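Local coordinates for protein glucokinase (Enterococcus faecalis, PDB 2QM1) that probably phosphorylates glucose at the expense of ATP, as a glucokinase of the ROK family, and carries a bound magnesium and a bound zinc ion, at residues M4-I9 with D67-G72; D264-G269 with T299-A304. All blocks are in the same frame, centred on the assembly; numbering follows the deposited sequence.

Contact 1: residues M4-I9 with D67-G72; sequences MDKKII and DFVGIG
Asp5 enters the contact through its backbone rather than its carboxylate. Its carbonyl O accepts a hydrogen bond from Lys7 NZ at 3.1 Å, and Asp67 OD2 lies equally close to that O; the ammonium bonded to both probably offsets the repulsion between the two acceptors. Lys6 follows with a chain folded at its second and third torsions, so that CB and CE both rest against CG2 of Val69, CE at 3.8 Å. Its NZ is linked to Phe68 O through a water, weakly on either side.

At Lys7 the parallel pairing begins. Its N donates to Asp67 O from above the carbonyl plane, whereas its O takes Val69 N at 2.7 Å, nearly along the C=O axis. The side chain runs extended and turns only at its last torsion (62°), which sets NZ 3.0 Å from Asp67 OD2, a salt bridge made on the anti lone pair of that oxygen. Regular pairing would then match Ile8 with Val69, but one extra residue on the 67-72 side carries the register from Lys7-Phe68 to Ile9-Ile71: a beta bulge between two central strands of the N-terminal sheet, in a fold of the actin-like ATPase superfamily. Val69, with a helical psi of -39°, turns its side chain toward the partner strand, and its CB meets Ile8 CG2 at 4.0 Å.

Ile9 restores the pattern, its N donating to Gly70 O and its O accepting Gly72 N. On the face shared by Lys7, Phe68 and Ile71, its CD1 sits over the Phe68 ring, 3.7 Å from the ring centroid, in a CH-pi contact offset toward the rim, while CB lies against Ile71 CG1. Ile22 of strand 17-24 touches Lys7, Ile9 and Phe68 there, and Ile110 packs on Phe68 and Ile71.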
HETATM    1  N   MSE B   4     -26.753  26.310   1.600  1.00 51.35           N
HETATM    2  CA  MSE B   4     -26.663  26.127   0.139  1.00 51.50           C
HETATM    3  C   MSE B   4     -25.980  27.292  -0.599  1.00 48.83           C
HETATM    4  O   MSE B   4     -25.754  27.214  -1.805  1.00 48.89           O
HETATM    5  CB  MSE B   4     -28.035  25.771  -0.450  1.00 52.86           C
HETATM    6  CG  MSE B   4     -28.606  24.409   0.078  1.00 55.11           C
HETATM    7 SE   MSE B   4     -30.414  24.047  -0.562  0.30 57.02          SE
HETATM    8  CE  MSE B   4     -29.947  23.320  -2.336  1.00 61.69           C
ATOM      9  N   ASP B   5     -25.621  28.345   0.132  1.00 45.83           N
ATOM     10  CA  ASP B   5     -24.828  29.452  -0.414  1.00 43.64           C
ATOM     11  C   ASP B   5     -23.323  29.217  -0.344  1.00 41.97           C
ATOM     12  O   ASP B   5     -22.559  29.908  -1.008  1.00 41.65           O
ATOM     13  CB  ASP B   5     -25.178  30.753   0.306  1.00 44.27           C
ATOM     14  CG  ASP B   5     -26.623  31.198   0.034  1.00 47.17           C
ATOM     15  OD1 ASP B   5     -27.032  31.162  -1.138  1.00 51.21           O
ATOM     16  OD2 ASP B   5     -27.359  31.545   0.976  1.00 51.06           O
ATOM     17  N   LYS B   6     -22.892  28.266   0.478  1.00 40.38           N
ATOM     18  CA  LYS B   6     -21.471  27.941   0.636  1.00 39.11           C
ATOM     19  C   LYS B   6     -20.957  27.286  -0.607  1.00 38.92           C
ATOM     20  O   LYS B   6     -21.653  26.440  -1.195  1.00 39.04           O
ATOM     21  CB  LYS B   6     -21.242  26.946   1.763  1.00 38.44           C
ATOM     22  CG  LYS B   6     -21.787  27.290   3.176  1.00 40.74           C
ATOM     23  CD  LYS B   6     -21.693  28.724   3.545  1.00 41.74           C
ATOM     24  CE  LYS B   6     -20.294  29.206   3.838  1.00 48.12           C
ATOM     25  NZ  LYS B   6     -20.416  30.451   4.725  1.00 47.09           N
ATOM     26  N   LYS B   7     -19.729  27.643  -0.953  1.00 37.93           N
ATOM     27  CA  LYS B   7     -19.022  27.192  -2.150  1.00 38.02           C
ATOM     28  C   LYS B   7     -17.582  26.784  -1.807  1.00 38.36           C
ATOM     29  O   LYS B   7     -16.993  27.254  -0.819  1.00 34.90           O
ATOM     30  CB  LYS B   7     -19.010  28.288  -3.218  1.00 37.85           C
ATOM     31  CG  LYS B   7     -20.433  28.787  -3.688  1.00 38.24           C
ATOM     32  CD  LYS B   7     -20.298  30.013  -4.596  1.00 39.91           C
ATOM     33  CE  LYS B   7     -21.674  30.582  -5.092  1.00 42.04           C
ATOM     34  NZ  LYS B   7     -22.496  31.043  -3.927  1.00 40.61           N
ATOM     35  N   ILE B   8     -17.054  25.858  -2.600  1.00 37.85           N
ATOM     36  CA  ILE B   8     -15.645  25.464  -2.497  1.00 39.36           C
ATOM     37  C   ILE B   8     -15.091  25.608  -3.926  1.00 40.96           C
ATOM     38  O   ILE B   8     -15.847  25.523  -4.910  1.00 40.59           O
ATOM     39  CB  ILE B   8     -15.474  24.020  -1.913  1.00 39.02           C
ATOM     40  CG1 ILE B   8     -16.245  23.027  -2.780  1.00 37.76           C
ATOM     41  CG2 ILE B   8     -16.014  23.942  -0.478  1.00 39.21           C
ATOM     42  CD1 ILE B   8     -16.419  21.716  -2.152  1.00 37.65           C
ATOM     43  N   ILE B   9     -13.805  25.928  -4.007  1.00 40.62           N
ATOM     44  CA  ILE B   9     -13.105  26.058  -5.277  1.00 39.29           C
ATOM     45  C   ILE B   9     -12.125  24.884  -5.418  1.00 39.01           C
ATOM     46  O   ILE B   9     -11.361  24.577  -4.493  1.00 38.34           O
ATOM     47  CB  ILE B   9     -12.349  27.423  -5.369  1.00 38.60           C
ATOM     48  CG1 ILE B   9     -13.338  28.594  -5.398  1.00 38.50           C
ATOM     49  CG2 ILE B   9     -11.404  27.439  -6.650  1.00 40.75           C
ATOM     50  CD1 ILE B   9     -12.741  29.988  -5.070  1.00 36.19           C
ATOM     51  N   ASP B  67     -18.796  33.467   1.036  1.00 47.29           N
ATOM     52  CA  ASP B  67     -19.446  32.205   0.659  1.00 46.99           C
ATOM     53  C   ASP B  67     -18.453  31.059   0.502  1.00 45.44           C
ATOM     54  O   ASP B  67     -18.856  29.904   0.566  1.00 46.17           O
ATOM     55  CB  ASP B  67     -20.189  32.305  -0.671  1.00 47.87           C
ATOM     56  CG  ASP B  67     -21.554  32.969  -0.564  1.00 50.67           C
ATOM     57  OD1 ASP B  67     -21.932  33.523   0.510  1.00 51.15           O
ATOM     58  OD2 ASP B  67     -22.231  32.962  -1.623  1.00 54.65           O
ATOM     59  N   PHE B  68     -17.184  31.363   0.227  1.00 43.99           N
ATOM     60  CA  PHE B  68     -16.191  30.319  -0.079  1.00 42.77           C
ATOM     61  C   PHE B  68     -15.672  29.687   1.203  1.00 41.55           C
ATOM     62  O   PHE B  68     -15.128  30.403   2.063  1.00 40.41           O
ATOM     63  CB  PHE B  68     -15.000  30.856  -0.904  1.00 43.09           C
ATOM     64  CG  PHE B  68     -15.367  31.244  -2.326  1.00 44.43           C
ATOM     65  CD1 PHE B  68     -15.396  32.564  -2.695  1.00 42.74           C
ATOM     66  CD2 PHE B  68     -15.702  30.281  -3.270  1.00 42.75           C
ATOM     67  CE1 PHE B  68     -15.756  32.926  -3.975  1.00 45.36           C
ATOM     68  CE2 PHE B  68     -16.041  30.647  -4.557  1.00 42.71           C
ATOM     69  CZ  PHE B  68     -16.058  31.962  -4.908  1.00 43.85           C
ATOM     70  N   VAL B  69     -15.863  28.364   1.336  1.00 39.23           N
ATOM     71  CA  VAL B  69     -15.438  27.631   2.554  1.00 40.38           C
ATOM     72  C   VAL B  69     -13.925  27.402   2.479  1.00 39.67           C
ATOM     73  O   VAL B  69     -13.172  27.534   3.477  1.00 40.58           O
ATOM     74  CB  VAL B  69     -16.220  26.290   2.702  1.00 40.90           C
ATOM     75  CG1 VAL B  69     -15.558  25.356   3.745  1.00 43.09           C
ATOM     76  CG2 VAL B  69     -17.700  26.560   2.999  1.00 38.90           C
ATOM     77  N   GLY B  70     -13.479  27.096   1.273  1.00 38.29           N
ATOM     78  CA  GLY B  70     -12.054  27.185   0.944  1.00 37.85           C
ATOM     79  C   GLY B  70     -11.676  26.766  -0.464  1.00 35.86           C
ATOM     80  O   GLY B  70     -12.536  26.532  -1.320  1.00 35.98           O
ATOM     81  N   ILE B  71     -10.377  26.604  -0.683  1.00 35.92           N
ATOM     82  CA  ILE B  71      -9.816  26.248  -2.029  1.00 35.36           C
ATOM     83  C   ILE B  71      -8.984  24.990  -1.868  1.00 37.08           C
ATOM     84  O   ILE B  71      -8.097  24.928  -0.995  1.00 38.49           O
ATOM     85  CB  ILE B  71      -8.868  27.377  -2.558  1.00 34.20           C
ATOM     86  CG1 ILE B  71      -9.629  28.664  -2.805  1.00 36.49           C
ATOM     87  CG2 ILE B  71      -8.199  27.024  -3.882  1.00 32.16           C
ATOM     88  CD1 ILE B  71      -8.743  29.919  -2.680  1.00 40.09           C
ATOM     89  N   GLY B  72      -9.233  24.003  -2.709  1.00 36.95           N
ATOM     90  CA  GLY B  72      -8.350  22.854  -2.817  1.00 37.03           C
ATOM     91  C   GLY B  72      -7.636  22.820  -4.170  1.00 36.62           C
ATOM     92  O   GLY B  72      -8.207  23.172  -5.192  1.00 34.99           O
TER
HETATM   93  O   HOH W   1     -17.203  30.720   4.078  1.00 44.35           O

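Contact 2: residues D264-G269 with T299-A304; sequences DSVVIG and TKIKLA
Five backbone hydrogen bonds join segments 264-269 and 299-304 in unbroken parallel register. Lys302 uses both its backbone groups: its N donates to Val266 O at 2.9 Å and its O accepts Ile268 N. At the ends, Asp264 O takes Lys300 N, and Ile268 O takes Ala304 N at 2.8 Å, both donors lying above the carbonyl plane.

Apolar contacts on one face centre on Ile301. It touches two residues of the adjacent strand, CD1 lying alongside Val266 CB at 3.7 Å and CG2 meeting Ile268 CD1 obliquely. On the other face the extended Lys302 chain lays CD against Ser265 CB, and Val267 CG1 presses on Ala304 CA at 3.5 Å.

The charges gather around Asp264. Its OD2 makes a long salt bridge to Lys300 NZ (3.9 Å), while OD1 is joined to Lys302 NZ through a water that donates to the acid and accepts from the ammonium. Lys302 NZ is also hydrogen-bonded to Ala130 O.

Strand 300-303 is outermost in its sheet within the chain; strand 137-142 flanks 265-269 on the other side, and helix 277-289 covers the Ile301 face through Glu284 and Phe287.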
ATOM      1  N   ASP B 264     -11.481  -1.797  -1.674  1.00 40.02           N
ATOM      2  CA  ASP B 264     -12.802  -2.251  -2.158  1.00 41.02           C
ATOM      3  C   ASP B 264     -12.759  -2.262  -3.690  1.00 40.53           C
ATOM      4  O   ASP B 264     -13.299  -3.155  -4.359  1.00 38.14           O
ATOM      5  CB  ASP B 264     -13.919  -1.371  -1.648  1.00 40.65           C
ATOM      6  CG  ASP B 264     -15.270  -1.728  -2.266  1.00 44.74           C
ATOM      7  OD1 ASP B 264     -15.885  -0.832  -2.885  1.00 47.03           O
ATOM      8  OD2 ASP B 264     -15.699  -2.898  -2.149  1.00 43.49           O
ATOM      9  N   SER B 265     -12.062  -1.273  -4.235  1.00 40.63           N
ATOM     10  CA  SER B 265     -11.853  -1.224  -5.674  1.00 41.09           C
ATOM     11  C   SER B 265     -10.527  -0.547  -6.087  1.00 39.92           C
ATOM     12  O   SER B 265      -9.974   0.273  -5.352  1.00 38.85           O
ATOM     13  CB  SER B 265     -13.042  -0.515  -6.352  1.00 40.56           C
ATOM     14  OG  SER B 265     -13.043   0.874  -6.087  1.00 45.76           O
ATOM     15  N   VAL B 266     -10.045  -0.971  -7.244  1.00 38.53           N
ATOM     16  CA  VAL B 266      -9.034  -0.262  -8.059  1.00 39.43           C
ATOM     17  C   VAL B 266      -9.776   0.405  -9.221  1.00 39.21           C
ATOM     18  O   VAL B 266     -10.422  -0.264 -10.035  1.00 39.50           O
ATOM     19  CB  VAL B 266      -7.956  -1.262  -8.543  1.00 38.76           C
ATOM     20  CG1 VAL B 266      -6.911  -0.631  -9.524  1.00 38.90           C
ATOM     21  CG2 VAL B 266      -7.259  -1.901  -7.295  1.00 36.87           C
ATOM     22  N   VAL B 267      -9.729   1.731  -9.257  1.00 39.06           N
ATOM     23  CA  VAL B 267     -10.408   2.512 -10.311  1.00 38.34           C
ATOM     24  C   VAL B 267      -9.400   2.951 -11.376  1.00 39.17           C
ATOM     25  O   VAL B 267      -8.414   3.604 -11.050  1.00 37.45           O
ATOM     26  CB  VAL B 267     -11.134   3.748  -9.709  1.00 40.12           C
ATOM     27  CG1 VAL B 267     -11.865   4.559 -10.805  1.00 35.52           C
ATOM     28  CG2 VAL B 267     -12.101   3.295  -8.595  1.00 37.57           C
ATOM     29  N   ILE B 268      -9.643   2.576 -12.636  1.00 38.91           N
ATOM     30  CA  ILE B 268      -8.792   2.991 -13.745  1.00 39.44           C
ATOM     31  C   ILE B 268      -9.333   4.229 -14.487  1.00 40.53           C
ATOM     32  O   ILE B 268     -10.434   4.224 -15.025  1.00 40.52           O
ATOM     33  CB  ILE B 268      -8.567   1.851 -14.765  1.00 39.33           C
ATOM     34  CG1 ILE B 268      -8.076   0.541 -14.107  1.00 39.25           C
ATOM     35  CG2 ILE B 268      -7.585   2.293 -15.869  1.00 40.63           C
ATOM     36  CD1 ILE B 268      -8.591  -0.701 -14.884  1.00 41.04           C
ATOM     37  N   GLY B 269      -8.535   5.295 -14.543  1.00 41.96           N
ATOM     38  CA  GLY B 269      -8.992   6.542 -15.153  1.00 41.53           C
ATOM     39  C   GLY B 269      -7.948   7.034 -16.147  1.00 43.55           C
ATOM     40  O   GLY B 269      -6.975   6.345 -16.400  1.00 40.47           O
ATOM     41  N   THR B 299     -11.800  -7.527  -3.963  1.00 38.63           N
ATOM     42  CA  THR B 299     -11.372  -6.300  -4.651  1.00 38.65           C
ATOM     43  C   THR B 299     -11.874  -6.256  -6.100  1.00 38.71           C
ATOM     44  O   THR B 299     -11.746  -7.235  -6.846  1.00 36.68           O
ATOM     45  CB  THR B 299      -9.848  -6.068  -4.566  1.00 40.60           C
ATOM     46  OG1 THR B 299      -9.432  -5.922  -3.168  1.00 39.79           O
ATOM     47  CG2 THR B 299      -9.463  -4.779  -5.364  1.00 40.05           C
ATOM     48  N   LYS B 300     -12.535  -5.141  -6.459  1.00 38.43           N
ATOM     49  CA  LYS B 300     -13.150  -5.046  -7.797  1.00 40.65           C
ATOM     50  C   LYS B 300     -12.370  -4.134  -8.723  1.00 39.99           C
ATOM     51  O   LYS B 300     -11.853  -3.099  -8.275  1.00 40.61           O
ATOM     52  CB  LYS B 300     -14.596  -4.565  -7.688  1.00 40.51           C
ATOM     53  CG  LYS B 300     -15.470  -5.550  -6.864  1.00 42.28           C
ATOM     54  CD  LYS B 300     -16.879  -5.013  -6.637  1.00 45.12           C
ATOM     55  CE  LYS B 300     -16.937  -4.121  -5.392  1.00 50.71           C
ATOM     56  NZ  LYS B 300     -18.214  -4.456  -4.686  1.00 54.77           N
ATOM     57  N   ILE B 301     -12.276  -4.520  -9.995  1.00 38.74           N
ATOM     58  CA  ILE B 301     -11.612  -3.670 -11.015  1.00 38.80           C
ATOM     59  C   ILE B 301     -12.681  -2.797 -11.733  1.00 39.11           C
ATOM     60  O   ILE B 301     -13.565  -3.310 -12.414  1.00 37.69           O
ATOM     61  CB  ILE B 301     -10.763  -4.486 -12.025  1.00 38.38           C
ATOM     62  CG1 ILE B 301      -9.650  -5.311 -11.324  1.00 35.29           C
ATOM     63  CG2 ILE B 301     -10.129  -3.568 -13.087  1.00 39.28           C
ATOM     64  CD1 ILE B 301      -8.802  -4.492 -10.183  1.00 30.20           C
ATOM     65  N   LYS B 302     -12.577  -1.483 -11.553  1.00 39.98           N
ATOM     66  CA  LYS B 302     -13.582  -0.528 -12.031  1.00 40.80           C
ATOM     67  C   LYS B 302     -12.982   0.484 -13.021  1.00 40.78           C
ATOM     68  O   LYS B 302     -11.753   0.677 -13.049  1.00 40.55           O
ATOM     69  CB  LYS B 302     -14.218   0.203 -10.830  1.00 41.73           C
ATOM     70  CG  LYS B 302     -14.857  -0.723  -9.786  1.00 44.38           C
ATOM     71  CD  LYS B 302     -15.799   0.110  -8.917  1.00 51.21           C
ATOM     72  CE  LYS B 302     -16.547  -0.779  -7.908  1.00 57.51           C
ATOM     73  NZ  LYS B 302     -17.271   0.058  -6.864  1.00 58.76           N
ATOM     74  N   LEU B 303     -13.849   1.089 -13.856  1.00 41.14           N
ATOM     75  CA  LEU B 303     -13.502   2.251 -14.673  1.00 40.24           C
ATOM     76  C   LEU B 303     -13.864   3.556 -13.955  1.00 41.35           C
ATOM     77  O   LEU B 303     -14.819   3.591 -13.159  1.00 40.78           O
ATOM     78  CB  LEU B 303     -14.252   2.209 -15.973  1.00 41.40           C
ATOM     79  CG  LEU B 303     -13.903   1.150 -16.996  1.00 39.76           C
ATOM     80  CD1 LEU B 303     -15.062   1.129 -17.997  1.00 42.73           C
ATOM     81  CD2 LEU B 303     -12.568   1.479 -17.669  1.00 43.38           C
ATOM     82  N   ALA B 304     -13.102   4.622 -14.196  1.00 40.40           N
ATOM     83  CA  ALA B 304     -13.416   5.930 -13.568  1.00 41.20           C
ATOM     84  C   ALA B 304     -14.757   6.400 -14.126  1.00 42.90           C
ATOM     85  O   ALA B 304     -15.036   6.159 -15.311  1.00 40.98           O
ATOM     86  CB  ALA B 304     -12.371   6.939 -13.931  1.00 40.67           C
TER
HETATM   87  O   HOH W   2     -18.002  -1.088  -4.769  1.00 43.91           O

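Followed from the N terminus, contact 1 opens almost at once and closes after strands 17-24 and 29-36 and helix 46-60, pairing the first strand of the chain with strand 68-75. Contact 2 opens well after that closure, so the two stand in series, neither nesting nor crossing. It closes a shorter loop, the helical crossover through 277-289 and 293-296 of a beta-alpha-beta unit. The centres of contacts 1 and 2 are 29 Å apart, in different sheets whose strand order, 3-2-1-4-5, is the same. Each sheet contributes to the magnesium site: Asn116 ends strand 112-116 of the first, and Gly148 lies in strand 146-152 of the second.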